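Local coordinates for protein beta-L-arabinobiosidase (Bacteroides thetaiotaomicron, PDB 5MQR) that probably acts as a glycoside hydrolase in plant pectin breakdown by a gut bacterium, as a beta-L-arabinobiosidase and perhaps also a sialidase, at residues 44-49 / 462-467. Numbering follows the deposited sequence.
With NA (sodium ion), chain I.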
loop_
_atom_site.group_PDB
_atom_site.type_symbol
_atom_site.label_atom_id
_atom_site.label_comp_id
_atom_site.label_asym_id
_atom_site.label_seq_id
_atom_site.Cartn_x
_atom_site.Cartn_y
_atom_site.Cartn_z
ATOM N N GLN A 44 9.779 -7.328 -19.079
ATOM C CA GLN A 44 10.335 -6.379 -18.128
ATOM C C GLN A 44 9.299 -5.880 -17.131
ATOM O O GLN A 44 9.481 -4.829 -16.575
ATOM C CB GLN A 44 11.028 -5.194 -18.813
ATOM C CG GLN A 44 12.134 -5.612 -19.741
ATOM C CD GLN A 44 12.931 -4.420 -20.254
ATOM O OE1 GLN A 44 12.666 -3.912 -21.331
ATOM N NE2 GLN A 44 13.916 -3.976 -19.479
ATOM N N LEU A 45 8.247 -6.667 -16.879
ATOM C CA LEU A 45 7.242 -6.355 -15.874
ATOM C C LEU A 45 7.650 -6.922 -14.528
ATOM O O LEU A 45 8.032 -8.084 -14.436
ATOM C CB LEU A 45 5.906 -6.955 -16.262
ATOM C CG LEU A 45 5.326 -6.535 -17.610
ATOM C CD1 LEU A 45 4.013 -7.253 -17.819
ATOM C CD2 LEU A 45 5.127 -5.018 -17.704
ATOM N N SER A 46 7.590 -6.091 -13.495
ATOM C CA SER A 46 7.791 -6.531 -12.142
ATOM C C SER A 46 6.511 -7.210 -11.694
ATOM O O SER A 46 5.416 -6.768 -12.048
ATOM C CB SER A 46 8.096 -5.342 -11.225
ATOM O OG SER A 46 8.507 -5.784 -9.937
ATOM N N PRO A 47 6.632 -8.301 -10.940
ATOM C CA PRO A 47 5.438 -9.003 -10.491
ATOM C C PRO A 47 4.797 -8.336 -9.315
ATOM O O PRO A 47 5.471 -7.625 -8.593
ATOM C CB PRO A 47 5.969 -10.376 -10.075
ATOM C CG PRO A 47 7.361 -10.088 -9.602
ATOM C CD PRO A 47 7.863 -8.993 -10.520
ATOM N N VAL A 48 3.504 -8.596 -9.125
ATOM C CA VAL A 48 2.844 -8.275 -7.872
ATOM C C VAL A 48 3.388 -9.188 -6.762
ATOM O O VAL A 48 3.984 -10.231 -7.040
ATOM C CB VAL A 48 1.309 -8.281 -7.987
ATOM C CG1 VAL A 48 0.863 -7.264 -9.043
ATOM C CG2 VAL A 48 0.752 -9.657 -8.305
ATOM N N VAL A 49 3.235 -8.766 -5.505
ATOM C CA VAL A 49 3.763 -9.518 -4.348
ATOM C C VAL A 49 3.033 -10.857 -4.209
ATOM O O VAL A 49 1.795 -10.929 -4.263
ATOM C CB VAL A 49 3.598 -8.741 -3.015
ATOM C CG1 VAL A 49 3.958 -9.607 -1.808
ATOM C CG2 VAL A 49 4.437 -7.464 -3.012
ATOM N N GLU A 462 11.344 -15.695 -5.755
ATOM C CA GLU A 462 11.723 -14.282 -5.787
ATOM C C GLU A 462 11.199 -13.637 -4.502
ATOM O O GLU A 462 10.020 -13.783 -4.170
ATOM C CB GLU A 462 11.114 -13.474 -6.953
ATOM C CG GLU A 462 11.120 -14.072 -8.343
ATOM C CD GLU A 462 11.044 -13.052 -9.505
ATOM O OE1 GLU A 462 10.723 -11.871 -9.303
ATOM O OE2 GLU A 462 11.364 -13.443 -10.671
ATOM N N ARG A 463 12.064 -12.908 -3.802
ATOM C CA ARG A 463 11.645 -12.090 -2.654
ATOM C C ARG A 463 11.636 -10.623 -3.078
ATOM O O ARG A 463 12.694 -10.017 -3.290
ATOM C CB ARG A 463 12.569 -12.307 -1.444
ATOM C CG ARG A 463 12.161 -11.588 -0.180
ATOM C CD ARG A 463 10.787 -12.004 0.296
ATOM N NE ARG A 463 10.476 -11.694 1.695
ATOM C CZ ARG A 463 9.914 -10.568 2.143
ATOM N NH1 ARG A 463 9.618 -9.554 1.331
ATOM N NH2 ARG A 463 9.635 -10.450 3.433
ATOM N N LYS A 464 10.442 -10.070 -3.245
ATOM C CA LYS A 464 10.317 -8.645 -3.495
ATOM C C LYS A 464 10.516 -7.848 -2.186
ATOM O O LYS A 464 9.994 -8.216 -1.142
ATOM C CB LYS A 464 8.967 -8.343 -4.126
ATOM C CG LYS A 464 8.947 -7.022 -4.851
ATOM C CD LYS A 464 7.848 -6.976 -5.910
ATOM C CE LYS A 464 8.056 -5.745 -6.747
ATOM N NZ LYS A 464 6.942 -5.567 -7.695
ATOM N N ILE A 465 11.311 -6.790 -2.250
ATOM C CA ILE A 465 11.626 -5.948 -1.085
ATOM C C ILE A 465 11.469 -4.483 -1.485
ATOM O O ILE A 465 11.374 -4.190 -2.680
ATOM C CB ILE A 465 13.055 -6.192 -0.586
ATOM C CG1 ILE A 465 14.059 -5.967 -1.709
ATOM C CG2 ILE A 465 13.172 -7.594 -0.015
ATOM C CD1 ILE A 465 15.460 -5.761 -1.224
ATOM N N PRO A 466 11.446 -3.557 -0.498
ATOM C CA PRO A 466 11.425 -2.131 -0.850
ATOM C C PRO A 466 12.634 -1.757 -1.707
ATOM O O PRO A 466 13.757 -2.146 -1.390
ATOM C CB PRO A 466 11.483 -1.409 0.512
ATOM C CG PRO A 466 11.051 -2.420 1.508
ATOM C CD PRO A 466 11.496 -3.760 0.962
ATOM N N ALA A 467 12.357 -1.046 -2.795
ATOM C CA ALA A 467 13.359 -0.587 -3.744
ATOM C C ALA A 467 14.454 0.150 -2.991
ATOM O O ALA A 467 14.155 1.111 -2.279
ATOM C CB ALA A 467 12.701 0.335 -4.775
HETATM NA NA NA I . 9.137 -2.698 -15.241
HETATM O O HOH W 1 7.593 -3.246 -13.940
HETATM O O HOH W 2 8.333 -2.029 -17.293
HETATM O O HOH W 3 9.057 -0.197 -14.898
#
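A buried lysine on strand 460-468, in the sialidase-like CBM family region, fastens the loop 44-49 of the N-terminal beta-propeller family region, where K464 meets S46 and P47; the loop leads into strand 52-57 of the same mixed sheet. The K464 side chain leaves the strand with CG anti to the backbone N (chi1 -160°) and runs fully extended, which carries its ammonium group across to the loop. There K464 NZ donates to S46 OG at 2.7 Å and to P47 O, also at 2.7 Å, the second bond lying close to the line of the carbonyl (C=O...N 162°). I409 O is a third acceptor, so three bonds grip this buried nitrogen. Lysine suits the place because its long chain ends in one nitrogen with three N-H donors, matching three acceptors; with an alanine in its place, S46 OG, P47 O and I409 O would probably all lose this donor, and a gap would open between strand and loop. S46 fits because its small hydroxyl can accept from NZ and also hydrogen-bond E565 OE2, a carboxylate that probably helps to balance the buried charge. P47, whose ring restricts phi, places CG 3.8 Å from E462 OE1, an oxygen whose strong partner is R566 in a salt bridge. The same loop reaches a sodium ion: Q44 O coordinates it at 2.5 Å, with E494 O, N495 OD1 and three waters. One of these waters accepts from S46 N at 2.9 Å. Strand 460-468 runs antiparallel between strands 431-435 and 564-570, while L45 and P47 pack on L350 of strand 349-350.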